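Local coordinates for protein Asp/Glu-specific dipeptidyl-peptidase (Flavobacterium psychrophilum, PDB 5JXF) that removes dipeptides from the N-terminus of oligopeptides as a serine peptidase strictly specific for aspartate or glutamate at the P1 position, at residues 40-45 with 577-582; 190-195 with 582-587; 656-661 with 686-691; 280-285 with 586-591. All blocks are in the same frame, centred on the assembly; numbering follows the deposited sequence.

Contact 1: 40-45 with 577-582; sequences MWIPSL and IFPDAN
Two irregular loops, the one leading into helix 49-57 and the one running from helix 547-571 to strand 586-591, meet here through Trp-41 and Phe-578 in an edge-to-face aromatic pair. The edge of the Phe-578 ring is turned toward the face of the Trp-41 six-membered ring, with the planes at 63°. The Phe-578 methylene reaches the same indole: its CB lies 3.6 Å from CZ3 of Trp-41, over the face in a CH-pi contact. With chi1 at 58°, CG of Phe-578 lies between its own backbone N and carbonyl carbon, and the ring is thereby carried across to the backbone of Met-40, whose N sits over one face, 3.5 Å from CD2 of Phe-578. Met-40 itself stretches out unbranched, bringing SD to 3.9 Å from CB of Ala-581, where a small methyl suits the passing thioether. On the other flank CD1 of Ile-42 rests 4.0 Å from CG of Pro-579. Arg-586 ties both loops by polar means, NH1 bonding to the carbonyls of Met-40 and Pro-579. Within the pair of loops the side chains meet purely by apolar and aromatic contact, which implies cohesion through shape and exclusion of water, with polar fastening supplied by the arginine alongside.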
loop_
_atom_site.group_PDB
_atom_site.type_symbol
_atom_site.label_atom_id
_atom_site.label_comp_id
_atom_site.label_asym_id
_atom_site.label_seq_id
_atom_site.Cartn_x
_atom_site.Cartn_y
_atom_site.Cartn_z
ATOM N N MET A 40 19.557 19.919 13.186
ATOM C CA MET A 40 18.959 20.091 14.504
ATOM C C MET A 40 19.851 21.030 15.317
ATOM O O MET A 40 20.914 20.632 15.792
ATOM C CB MET A 40 18.786 18.748 15.225
ATOM C CG MET A 40 18.119 17.648 14.397
ATOM S SD MET A 40 18.276 15.983 15.093
ATOM C CE MET A 40 17.007 15.101 14.149
ATOM N N TRP A 41 19.399 22.265 15.490
ATOM C CA TRP A 41 20.272 23.353 15.929
ATOM C C TRP A 41 20.123 23.710 17.404
ATOM O O TRP A 41 19.030 23.708 17.956
ATOM C CB TRP A 41 20.010 24.590 15.057
ATOM C CG TRP A 41 20.072 24.230 13.603
ATOM C CD1 TRP A 41 19.015 23.949 12.779
ATOM C CD2 TRP A 41 21.250 24.060 12.814
ATOM N NE1 TRP A 41 19.466 23.633 11.521
ATOM C CE2 TRP A 41 20.836 23.693 11.515
ATOM C CE3 TRP A 41 22.621 24.191 13.074
ATOM C CZ2 TRP A 41 21.743 23.453 10.483
ATOM C CZ3 TRP A 41 23.516 23.960 12.051
ATOM C CH2 TRP A 41 23.078 23.595 10.771
ATOM N N ILE A 42 21.248 24.010 18.034
ATOM C CA ILE A 42 21.257 24.496 19.400
ATOM C C ILE A 42 20.619 25.866 19.419
ATOM O O ILE A 42 21.086 26.771 18.736
ATOM C CB ILE A 42 22.688 24.555 19.959
ATOM C CG1 ILE A 42 23.326 23.177 19.840
ATOM C CG2 ILE A 42 22.665 25.021 21.404
ATOM C CD1 ILE A 42 24.770 23.137 20.225
ATOM N N PRO A 43 19.543 26.024 20.199
ATOM C CA PRO A 43 18.662 27.181 20.054
ATOM C C PRO A 43 19.333 28.509 20.406
ATOM O O PRO A 43 18.834 29.561 20.014
ATOM C CB PRO A 43 17.520 26.878 21.032
ATOM C CG PRO A 43 17.617 25.424 21.306
ATOM C CD PRO A 43 19.066 25.103 21.241
ATOM N N SER A 44 20.444 28.465 21.129
ATOM C CA SER A 44 21.160 29.692 21.468
ATOM C C SER A 44 22.114 30.113 20.345
ATOM O O SER A 44 22.776 31.144 20.438
ATOM C CB SER A 44 21.934 29.510 22.784
ATOM O OG SER A 44 22.803 28.390 22.707
ATOM N N LEU A 45 22.183 29.330 19.273
ATOM C CA LEU A 45 23.128 29.641 18.204
ATOM C C LEU A 45 22.458 29.942 16.882
ATOM O O LEU A 45 23.052 29.746 15.834
ATOM C CB LEU A 45 24.108 28.489 18.002
ATOM C CG LEU A 45 25.022 28.199 19.191
ATOM C CD1 LEU A 45 26.083 27.202 18.751
ATOM C CD2 LEU A 45 25.654 29.494 19.729
ATOM N N ILE A 577 27.106 22.182 9.203
ATOM C CA ILE A 577 27.310 21.046 10.091
ATOM C C ILE A 577 26.654 21.306 11.441
ATOM O O ILE A 577 26.899 22.321 12.087
ATOM C CB ILE A 577 28.806 20.717 10.265
ATOM C CG1 ILE A 577 29.267 19.848 9.092
ATOM C CG2 ILE A 577 29.046 19.960 11.558
ATOM C CD1 ILE A 577 30.742 19.582 9.057
ATOM N N PHE A 578 25.786 20.381 11.830
ATOM C CA PHE A 578 25.075 20.457 13.092
ATOM C C PHE A 578 25.496 19.290 13.964
ATOM O O PHE A 578 25.840 18.238 13.452
ATOM C CB PHE A 578 23.559 20.444 12.866
ATOM C CG PHE A 578 23.060 19.235 12.123
ATOM C CD1 PHE A 578 23.092 19.195 10.736
ATOM C CD2 PHE A 578 22.518 18.154 12.809
ATOM C CE1 PHE A 578 22.608 18.086 10.043
ATOM C CE2 PHE A 578 22.027 17.035 12.120
ATOM C CZ PHE A 578 22.076 17.005 10.737
ATOM N N PRO A 579 25.480 19.478 15.290
ATOM C CA PRO A 579 25.838 18.395 16.209
ATOM C C PRO A 579 24.802 17.283 16.184
ATOM O O PRO A 579 23.614 17.568 16.023
ATOM C CB PRO A 579 25.859 19.092 17.575
ATOM C CG PRO A 579 24.954 20.237 17.416
ATOM C CD PRO A 579 25.159 20.717 16.011
ATOM N N ASP A 580 25.246 16.045 16.360
ATOM C CA ASP A 580 24.351 14.890 16.398
ATOM C C ASP A 580 23.377 15.119 17.538
ATOM O O ASP A 580 23.713 15.802 18.490
ATOM C CB ASP A 580 25.139 13.583 16.600
ATOM C CG ASP A 580 25.698 12.989 15.278
ATOM O OD1 ASP A 580 24.979 12.952 14.252
ATOM O OD2 ASP A 580 26.864 12.532 15.270
ATOM N N ALA A 581 22.171 14.574 17.455
ATOM C CA ALA A 581 21.239 14.703 18.571
ATOM C C ALA A 581 21.813 13.974 19.780
ATOM O O ALA A 581 22.506 12.966 19.630
ATOM C CB ALA A 581 19.856 14.147 18.201
ATOM N N ASN A 582 21.521 14.487 20.971
ATOM C CA ASN A 582 21.995 13.899 22.214
ATOM C C ASN A 582 21.045 14.182 23.354
ATOM O O ASN A 582 21.480 14.472 24.475
ATOM C CB ASN A 582 23.398 14.422 22.556
ATOM C CG ASN A 582 23.427 15.930 22.769
ATOM O OD1 ASN A 582 22.431 16.628 22.558
ATOM N ND2 ASN A 582 24.587 16.442 23.168
#

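Contact 2: 190-195 with 582-587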
loop_
_atom_site.group_PDB
_atom_site.type_symbol
_atom_site.label_atom_id
_atom_site.label_comp_id
_atom_site.label_asym_id
_atom_site.label_seq_id
_atom_site.Cartn_x
_atom_site.Cartn_y
_atom_site.Cartn_z
ATOM N N ARG A 190 26.173 17.864 29.044
ATOM C CA ARG A 190 25.948 16.976 27.916
ATOM C C ARG A 190 27.077 17.025 26.930
ATOM O O ARG A 190 27.724 18.059 26.760
ATOM C CB ARG A 190 24.646 17.339 27.192
ATOM C CG ARG A 190 23.422 17.163 28.019
ATOM C CD ARG A 190 23.008 15.695 28.124
ATOM N NE ARG A 190 21.731 15.617 28.828
ATOM C CZ ARG A 190 20.926 14.560 28.838
ATOM N NH1 ARG A 190 21.265 13.449 28.196
ATOM N NH2 ARG A 190 19.779 14.619 29.504
ATOM N N THR A 191 27.291 15.913 26.242
ATOM C CA THR A 191 28.396 15.821 25.308
ATOM C C THR A 191 27.925 16.092 23.886
ATOM O O THR A 191 26.908 15.562 23.450
ATOM C CB THR A 191 29.048 14.447 25.380
ATOM O OG1 THR A 191 29.141 14.045 26.749
ATOM C CG2 THR A 191 30.420 14.484 24.758
ATOM N N PHE A 192 28.664 16.929 23.166
ATOM C CA PHE A 192 28.333 17.264 21.783
ATOM C C PHE A 192 29.472 16.923 20.815
ATOM O O PHE A 192 30.649 16.901 21.200
ATOM C CB PHE A 192 27.999 18.756 21.651
ATOM C CG PHE A 192 26.698 19.167 22.296
ATOM C CD1 PHE A 192 26.570 19.227 23.678
ATOM C CD2 PHE A 192 25.607 19.536 21.509
ATOM C CE1 PHE A 192 25.372 19.617 24.260
ATOM C CE2 PHE A 192 24.402 19.943 22.085
ATOM C CZ PHE A 192 24.278 19.981 23.456
ATOM N N PHE A 193 29.113 16.682 19.556
ATOM C CA PHE A 193 30.082 16.427 18.492
ATOM C C PHE A 193 31.051 15.319 18.885
ATOM O O PHE A 193 32.258 15.432 18.652
ATOM C CB PHE A 193 30.871 17.698 18.150
ATOM C CG PHE A 193 30.093 18.725 17.364
ATOM C CD1 PHE A 193 29.768 18.502 16.036
ATOM C CD2 PHE A 193 29.739 19.935 17.939
ATOM C CE1 PHE A 193 29.070 19.458 15.302
ATOM C CE2 PHE A 193 29.039 20.895 17.211
ATOM C CZ PHE A 193 28.701 20.652 15.891
ATOM N N GLU A 194 30.520 14.278 19.522
ATOM C CA GLU A 194 31.279 13.060 19.827
ATOM C C GLU A 194 32.381 13.307 20.855
ATOM O O GLU A 194 33.251 12.463 21.045
ATOM C CB GLU A 194 31.887 12.470 18.547
ATOM C CG GLU A 194 30.855 12.044 17.503
ATOM C CD GLU A 194 30.180 10.721 17.833
ATOM O OE1 GLU A 194 30.575 10.077 18.830
ATOM O OE2 GLU A 194 29.242 10.336 17.098
ATOM N N GLY A 195 32.342 14.464 21.507
ATOM C CA GLY A 195 33.290 14.776 22.565
ATOM C C GLY A 195 34.125 16.017 22.323
ATOM O O GLY A 195 34.954 16.392 23.162
ATOM N N ASN A 582 21.521 14.487 20.971
ATOM C CA ASN A 582 21.995 13.899 22.214
ATOM C C ASN A 582 21.045 14.182 23.354
ATOM O O ASN A 582 21.480 14.472 24.475
ATOM C CB ASN A 582 23.398 14.422 22.556
ATOM C CG ASN A 582 23.427 15.930 22.769
ATOM O OD1 ASN A 582 22.431 16.628 22.558
ATOM N ND2 ASN A 582 24.587 16.442 23.168
ATOM N N SER A 583 19.751 14.112 23.046
ATOM C CA SER A 583 18.670 14.361 23.997
ATOM C C SER A 583 18.750 15.754 24.658
ATOM O O SER A 583 18.364 15.918 25.815
ATOM C CB SER A 583 18.640 13.273 25.076
ATOM O OG SER A 583 18.942 12.011 24.528
ATOM N N THR A 584 19.215 16.754 23.913
ATOM C CA THR A 584 19.140 18.149 24.358
ATOM C C THR A 584 18.229 18.997 23.457
ATOM O O THR A 584 17.926 18.620 22.327
ATOM C CB THR A 584 20.514 18.794 24.407
ATOM O OG1 THR A 584 21.080 18.844 23.094
ATOM C CG2 THR A 584 21.442 18.003 25.359
ATOM N N LEU A 585 17.805 20.140 23.978
ATOM C CA LEU A 585 16.868 21.027 23.296
ATOM C C LEU A 585 17.418 21.519 21.962
ATOM O O LEU A 585 18.493 22.094 21.910
ATOM C CB LEU A 585 16.535 22.217 24.202
ATOM C CG LEU A 585 15.527 23.252 23.711
ATOM C CD1 LEU A 585 14.211 22.606 23.486
ATOM C CD2 LEU A 585 15.412 24.382 24.753
ATOM N N ARG A 586 16.687 21.270 20.877
ATOM C CA ARG A 586 17.142 21.695 19.550
ATOM C C ARG A 586 15.993 22.313 18.797
ATOM O O ARG A 586 14.844 22.064 19.089
ATOM C CB ARG A 586 17.695 20.548 18.684
ATOM C CG ARG A 586 18.783 19.709 19.226
ATOM C CD ARG A 586 20.077 20.476 19.451
ATOM N NE ARG A 586 21.071 19.578 20.016
ATOM C CZ ARG A 586 21.855 18.798 19.283
ATOM N NH1 ARG A 586 21.782 18.842 17.956
ATOM N NH2 ARG A 586 22.732 17.995 19.873
ATOM N N VAL A 587 16.335 23.118 17.813
ATOM C CA VAL A 587 15.353 23.679 16.932
ATOM C C VAL A 587 15.619 23.139 15.527
ATOM O O VAL A 587 16.770 22.975 15.134
ATOM C CB VAL A 587 15.416 25.212 16.951
ATOM C CG1 VAL A 587 14.525 25.805 15.868
ATOM C CG2 VAL A 587 15.017 25.718 18.322
#
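The side-chain amide of Asn-582 faces Thr-191 and Phe-192. Its ND2 donates to the carbonyl O of Thr-191 at 2.5 Å, a very short bond, and the same nitrogen stands over the centre of the Phe-192 ring, 3.3 Å above the plane, with amide and ring 78° apart. OG1 of Thr-584 gives its proton to OD1 of Asn-582 at 2.7 Å, in the carbonyl plane, whereas NH2 of Arg-586 reaches that oxygen at 3.0 Å from above the plane. These bonds fix the rotation of the amide and so aim ND2 at the strand. With alanine in place of this asparagine, the Thr-191 carbonyl would probably lose its donor, Thr-584 and Arg-586 their shared acceptor, and the Phe-192 face its covering amide. NH2 of Arg-586 also lies 3.4 Å from CE2 of Phe-192, guanidinium and ring planes 25° apart. Further out, NE of Arg-586 bonds to OG1 of Thr-584 at 3.2 Å, and NH2 serves the Asp-580 carbonyl. Threonine suits its place with two unlike branches: OG1 joins the polar network, while CG2 of Thr-584 packs 3.4 Å from CG of Arg-190. That arginine, bent at chi2 (-78°), lays one guanidinium face over the carbonyl of Ser-583. Asparagine thus bridges strand 186-192 of one antiparallel sheet and the loop entering strand 586-591 of the other, consistent with the two-beta-barrel, chymotrypsin-like fold of S46 peptidases.

Contact 3: 656-661 with 686-691; sequences HTTGGN and MSDIHY. With ASP (aspartic acid), chain F.
Thr-658 and Asp-688 form the shortest direct polar link, OG1 of Thr-658 donating to OD1 of Asp-688 at 2.6 Å on the syn side of the carboxylate. Lys-347 salt-bridges OD2 of Asp-688. A water is held by OD1 of Asp-688 at 2.6 Å, the Thr-657 carbonyl O at 2.7 Å, OG of Ser-687 and NE2 of His-656. OG of Ser-687 also bonds to the Gly-684 carbonyl and to NH1 of Arg-680, which probably reads the acidic P1 residue. NE2 of His-656 gives a longer bond, 3.3 Å, to the carbonyl O of Ser-687, from above the carbonyl plane. ND1 of His-656 pairs with Gly-39 N, so both ring nitrogens are engaged. Tyr-691 covers one imidazole face, its CD1 3.5 Å above it, the rings inclined at 44°. A leucine in place of His-656 would probably leave the water and the Ser-687 carbonyl short of a partner and Gly-39 without its acceptor. A type II turn runs from Thr-658 to Asn-661, with Gly-660 at positive phi (112°). Gly-660 N donates to O of the bound aspartic acid at 2.8 Å, and Ser-662 N, of the probable nucleophile, also hydrogen-bonds the ligand, consistent with the oxyanion hole of a serine peptidase.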
loop_
_atom_site.group_PDB
_atom_site.type_symbol
_atom_site.label_atom_id
_atom_site.label_comp_id
_atom_site.label_asym_id
_atom_site.label_seq_id
_atom_site.Cartn_x
_atom_site.Cartn_y
_atom_site.Cartn_z
ATOM N N HIS A 656 13.592 18.258 10.325
ATOM C CA HIS A 656 14.409 17.098 10.632
ATOM C C HIS A 656 14.223 16.707 12.088
ATOM O O HIS A 656 14.638 17.437 12.987
ATOM C CB HIS A 656 15.881 17.400 10.334
ATOM C CG HIS A 656 16.785 16.207 10.424
ATOM N ND1 HIS A 656 18.161 16.308 10.350
ATOM C CD2 HIS A 656 16.517 14.889 10.586
ATOM C CE1 HIS A 656 18.696 15.108 10.464
ATOM N NE2 HIS A 656 17.722 14.229 10.613
ATOM N N THR A 657 13.616 15.546 12.312
ATOM C CA THR A 657 13.338 15.031 13.651
ATOM C C THR A 657 13.860 13.619 13.861
ATOM O O THR A 657 14.312 12.973 12.919
ATOM C CB THR A 657 11.821 15.015 13.941
ATOM O OG1 THR A 657 11.155 14.294 12.900
ATOM C CG2 THR A 657 11.258 16.431 14.006
ATOM N N THR A 658 13.777 13.132 15.097
ATOM C CA THR A 658 14.113 11.737 15.393
ATOM C C THR A 658 13.386 11.386 16.698
ATOM O O THR A 658 12.668 12.227 17.233
ATOM C CB THR A 658 15.664 11.522 15.464
ATOM O OG1 THR A 658 15.988 10.125 15.575
ATOM C CG2 THR A 658 16.273 12.277 16.625
ATOM N N GLY A 659 13.545 10.164 17.203
ATOM C CA GLY A 659 12.917 9.789 18.461
ATOM C C GLY A 659 13.367 10.768 19.574
ATOM O O GLY A 659 14.547 11.111 19.656
ATOM N N GLY A 660 12.430 11.215 20.400
ATOM C CA GLY A 660 12.672 12.309 21.329
ATOM C C GLY A 660 11.872 13.543 20.948
ATOM O O GLY A 660 11.475 14.329 21.818
ATOM N N ASN A 661 11.631 13.694 19.644
ATOM C CA ASN A 661 10.858 14.799 19.110
ATOM C C ASN A 661 9.384 14.507 19.200
ATOM O O ASN A 661 8.565 15.365 18.877
ATOM C CB ASN A 661 11.201 15.079 17.654
ATOM C CG ASN A 661 12.269 16.132 17.485
ATOM O OD1 ASN A 661 13.217 15.944 16.723
ATOM N ND2 ASN A 661 12.124 17.257 18.190
ATOM N N MET A 686 15.292 6.361 7.684
ATOM C CA MET A 686 16.742 6.306 7.632
ATOM C C MET A 686 17.410 7.584 8.130
ATOM O O MET A 686 18.640 7.649 8.221
ATOM C CB MET A 686 17.187 6.065 6.199
ATOM C CG MET A 686 16.755 7.222 5.309
ATOM S SD MET A 686 17.180 7.020 3.586
ATOM C CE MET A 686 18.904 6.642 3.746
ATOM N N SER A 687 16.616 8.598 8.439
ATOM C CA SER A 687 17.170 9.956 8.547
ATOM C C SER A 687 18.161 10.210 9.691
ATOM O O SER A 687 18.786 11.256 9.706
ATOM C CB SER A 687 16.040 10.965 8.634
ATOM O OG SER A 687 15.146 10.647 9.684
ATOM N N ASP A 688 18.314 9.271 10.623
ATOM C CA ASP A 688 19.341 9.380 11.676
ATOM C C ASP A 688 20.737 9.110 11.135
ATOM O O ASP A 688 21.743 9.440 11.772
ATOM C CB ASP A 688 19.099 8.385 12.810
ATOM C CG ASP A 688 17.851 8.674 13.605
ATOM O OD1 ASP A 688 17.124 9.645 13.290
ATOM O OD2 ASP A 688 17.595 7.890 14.545
ATOM N N ILE A 689 20.788 8.451 9.981
ATOM C CA ILE A 689 22.042 7.976 9.388
ATOM C C ILE A 689 22.313 8.724 8.082
ATOM O O ILE A 689 23.449 9.062 7.766
ATOM C CB ILE A 689 21.978 6.449 9.129
ATOM C CG1 ILE A 689 21.699 5.704 10.438
ATOM C CG2 ILE A 689 23.245 5.941 8.429
ATOM C CD1 ILE A 689 22.751 5.924 11.505
ATOM N N HIS A 690 21.241 8.988 7.335
ATOM C CA HIS A 690 21.331 9.730 6.080
ATOM C C HIS A 690 20.058 10.530 5.867
ATOM O O HIS A 690 18.966 9.960 5.820
ATOM C CB HIS A 690 21.562 8.778 4.900
ATOM C CG HIS A 690 21.599 9.460 3.565
ATOM N ND1 HIS A 690 20.780 9.091 2.520
ATOM C CD2 HIS A 690 22.370 10.471 3.098
ATOM C CE1 HIS A 690 21.038 9.851 1.469
ATOM N NE2 HIS A 690 22.002 10.693 1.792
ATOM N N TYR A 691 20.196 11.849 5.751
ATOM C CA TYR A 691 19.051 12.719 5.510
ATOM C C TYR A 691 18.935 13.050 4.016
ATOM O O TYR A 691 19.872 13.563 3.419
ATOM C CB TYR A 691 19.169 14.004 6.345
ATOM C CG TYR A 691 17.977 14.941 6.223
ATOM C CD1 TYR A 691 16.892 14.833 7.081
ATOM C CD2 TYR A 691 17.939 15.927 5.247
ATOM C CE1 TYR A 691 15.811 15.683 6.971
ATOM C CE2 TYR A 691 16.857 16.775 5.132
ATOM C CZ TYR A 691 15.805 16.650 5.993
ATOM O OH TYR A 691 14.730 17.493 5.865
HETATM N N ASP F . 7.969 8.554 17.129
HETATM C CA ASP F . 9.292 9.076 17.489
HETATM C C ASP F . 9.445 9.457 18.950
HETATM O O ASP F . 10.014 10.505 19.274
HETATM C CB ASP F . 9.644 10.286 16.604
HETATM C CG ASP F . 10.271 9.887 15.274
HETATM O OD1 ASP F . 10.813 8.773 15.183
HETATM O OD2 ASP F . 10.240 10.697 14.320
HETATM O O HOH W 1 16.517 11.718 11.901
#

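Contact 4: 280-285 with 586-591; sequences TMVMGY and RVTYGK
Val-587 lies between two methionines on one face of the antiparallel strand pair 280-284 and 586-591. Its CG1, trans to the backbone N (chi1 171°), meets SD of Met-281 at 3.5 Å and presses as tightly on CG of the same residue, while CG2 reaches CG of Met-283 at 3.7 Å. A beta-branched valine offers a methyl to each neighbour, and the unbranched methionines can run past it. Met-281 is also paired with Tyr-589, whose CB lies 4.1 Å from CG of Met-281 before the ring leads away to Glu-53 and Asn-50 by its hydroxyl. Ile-66 of helix 63-66 covers Met-281, Met-283 and Val-587 together. The other face carries Val-282 against Thr-588, CB of Val-282 being 3.8 Å from CG2 of Thr-588; the hydroxyl of Thr-588 bonds instead to the Gly-39 carbonyl and the His-656 backbone N. Between the strands run six backbone hydrogen bonds, two for each of the pairs Thr-280 with Gly-590, Val-282 with Thr-588 and Gly-284 with Arg-586. The shortest, from Val-282 N to Thr-588 O, is 2.6 Å. The non-hydrogen-bonded pairs Met-281 with Tyr-589 and Met-283 with Val-587 add CA-H...O contacts, such as CA of Met-283 to O of Arg-586 at 3.3 Å. At the polar ends, OG1 of Thr-280 bonds to Asn-655, and the Arg-586 side chain turns off to Asp-580. The ladder thus satisfies the facing backbone groups of the three hydrogen-bonded pairs, while the backbones of Met-281 and Val-587 bond to Val-667 and Trp-41; the Met-281, Met-283 and Val-587 face is held by apolar packing, the other is mixed.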
loop_
_atom_site.group_PDB
_atom_site.type_symbol
_atom_site.label_atom_id
_atom_site.label_comp_id
_atom_site.label_asym_id
_atom_site.label_seq_id
_atom_site.Cartn_x
_atom_site.Cartn_y
_atom_site.Cartn_z
ATOM N N THR A 280 7.400 26.273 9.117
ATOM C CA THR A 280 7.194 25.535 10.370
ATOM C C THR A 280 8.506 25.427 11.123
ATOM O O THR A 280 9.566 25.250 10.514
ATOM C CB THR A 280 6.677 24.073 10.145
ATOM O OG1 THR A 280 7.691 23.298 9.496
ATOM C CG2 THR A 280 5.422 24.030 9.312
ATOM N N MET A 281 8.428 25.524 12.447
ATOM C CA MET A 281 9.581 25.318 13.291
ATOM C C MET A 281 9.242 24.316 14.389
ATOM O O MET A 281 8.252 24.455 15.112
ATOM C CB MET A 281 10.052 26.649 13.897
ATOM C CG MET A 281 11.452 26.600 14.432
ATOM S SD MET A 281 11.908 28.045 15.446
ATOM C CE MET A 281 10.765 27.891 16.780
ATOM N N VAL A 282 10.091 23.309 14.515
ATOM C CA VAL A 282 9.899 22.306 15.534
ATOM C C VAL A 282 11.032 22.368 16.588
ATOM O O VAL A 282 12.211 22.303 16.270
ATOM C CB VAL A 282 9.807 20.903 14.889
ATOM C CG1 VAL A 282 9.612 19.855 15.940
ATOM C CG2 VAL A 282 8.640 20.851 13.858
ATOM N N MET A 283 10.646 22.503 17.845
ATOM C CA MET A 283 11.596 22.560 18.952
ATOM C C MET A 283 11.398 21.319 19.820
ATOM O O MET A 283 10.278 20.970 20.166
ATOM C CB MET A 283 11.388 23.842 19.770
ATOM C CG MET A 283 12.551 24.214 20.690
ATOM S SD MET A 283 12.305 25.833 21.539
ATOM C CE MET A 283 11.367 26.634 20.216
ATOM N N GLY A 284 12.465 20.613 20.145
ATOM C CA GLY A 284 12.281 19.434 20.961
ATOM C C GLY A 284 13.568 18.830 21.455
ATOM O O GLY A 284 14.632 19.463 21.411
ATOM N N TYR A 285 13.465 17.597 21.938
ATOM C CA TYR A 285 14.617 16.917 22.514
ATOM C C TYR A 285 14.953 15.600 21.784
ATOM O O TYR A 285 14.828 14.508 22.349
ATOM C CB TYR A 285 14.375 16.664 24.003
ATOM C CG TYR A 285 14.093 17.935 24.788
ATOM C CD1 TYR A 285 12.822 18.516 24.768
ATOM C CD2 TYR A 285 15.086 18.540 25.568
ATOM C CE1 TYR A 285 12.561 19.679 25.461
ATOM C CE2 TYR A 285 14.818 19.724 26.280
ATOM C CZ TYR A 285 13.562 20.272 26.219
ATOM O OH TYR A 285 13.254 21.412 26.900
ATOM N N ARG A 586 16.687 21.270 20.877
ATOM C CA ARG A 586 17.142 21.695 19.550
ATOM C C ARG A 586 15.993 22.313 18.797
ATOM O O ARG A 586 14.844 22.064 19.089
ATOM C CB ARG A 586 17.695 20.548 18.684
ATOM C CG ARG A 586 18.783 19.709 19.226
ATOM C CD ARG A 586 20.077 20.476 19.451
ATOM N NE ARG A 586 21.071 19.578 20.016
ATOM C CZ ARG A 586 21.855 18.798 19.283
ATOM N NH1 ARG A 586 21.782 18.842 17.956
ATOM N NH2 ARG A 586 22.732 17.995 19.873
ATOM N N VAL A 587 16.335 23.118 17.813
ATOM C CA VAL A 587 15.353 23.679 16.932
ATOM C C VAL A 587 15.619 23.139 15.527
ATOM O O VAL A 587 16.770 22.975 15.134
ATOM C CB VAL A 587 15.416 25.212 16.951
ATOM C CG1 VAL A 587 14.525 25.805 15.868
ATOM C CG2 VAL A 587 15.017 25.718 18.322
ATOM N N THR A 588 14.547 22.847 14.797
ATOM C CA THR A 588 14.635 22.562 13.370
ATOM C C THR A 588 13.456 23.266 12.695
ATOM O O THR A 588 12.426 23.507 13.328
ATOM C CB THR A 588 14.614 21.037 13.089
ATOM O OG1 THR A 588 14.713 20.790 11.678
ATOM C CG2 THR A 588 13.346 20.398 13.619
ATOM N N TYR A 589 13.613 23.619 11.424
ATOM C CA TYR A 589 12.576 24.349 10.710
ATOM C C TYR A 589 12.447 23.856 9.279
ATOM O O TYR A 589 13.306 23.132 8.780
ATOM C CB TYR A 589 12.880 25.838 10.685
ATOM C CG TYR A 589 14.317 26.098 10.335
ATOM C CD1 TYR A 589 15.275 26.172 11.336
ATOM C CD2 TYR A 589 14.729 26.252 9.015
ATOM C CE1 TYR A 589 16.592 26.373 11.043
ATOM C CE2 TYR A 589 16.071 26.470 8.712
ATOM C CZ TYR A 589 16.989 26.538 9.752
ATOM O OH TYR A 589 18.321 26.756 9.539
ATOM N N GLY A 590 11.398 24.298 8.606
ATOM C CA GLY A 590 11.216 23.954 7.213
ATOM C C GLY A 590 9.858 24.434 6.779
ATOM O O GLY A 590 9.439 25.526 7.165
ATOM N N LYS A 591 9.157 23.609 6.004
ATOM C CA LYS A 591 7.853 24.006 5.517
ATOM C C LYS A 591 6.925 22.813 5.312
ATOM O O LYS A 591 7.373 21.687 5.125
ATOM C CB LYS A 591 8.012 24.791 4.210
ATOM C CG LYS A 591 8.649 23.967 3.110
ATOM C CD LYS A 591 9.314 24.832 2.059
ATOM C CE LYS A 591 8.303 25.593 1.236
ATOM N NZ LYS A 591 8.950 26.629 0.394
#

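Strand 586-591 and the loop before it link contacts 1, 2 and 4. Contact 4 shares Arg-586 and Val-587 with contact 2, which shares Asn-582 with contact 1; contacts 1 and 2 have centres 7 Å apart. Trp-41 N lies 2.7 Å from Val-587 O, a probable hydrogen bond placing the 40-45 loop beside the strand. Contact 3, its centre 12 Å from that of contact 4, touches the strand through His-656 N and Thr-588 OG1, and Met-40 CE packs 3.5 Å from Thr-657 C. Contact 3 alone includes residues of the aspartic acid pocket. The side chain of Met-40 comes within about 7 Å of that of Arg-680, which hydrogen-bonds the bound aspartic acid.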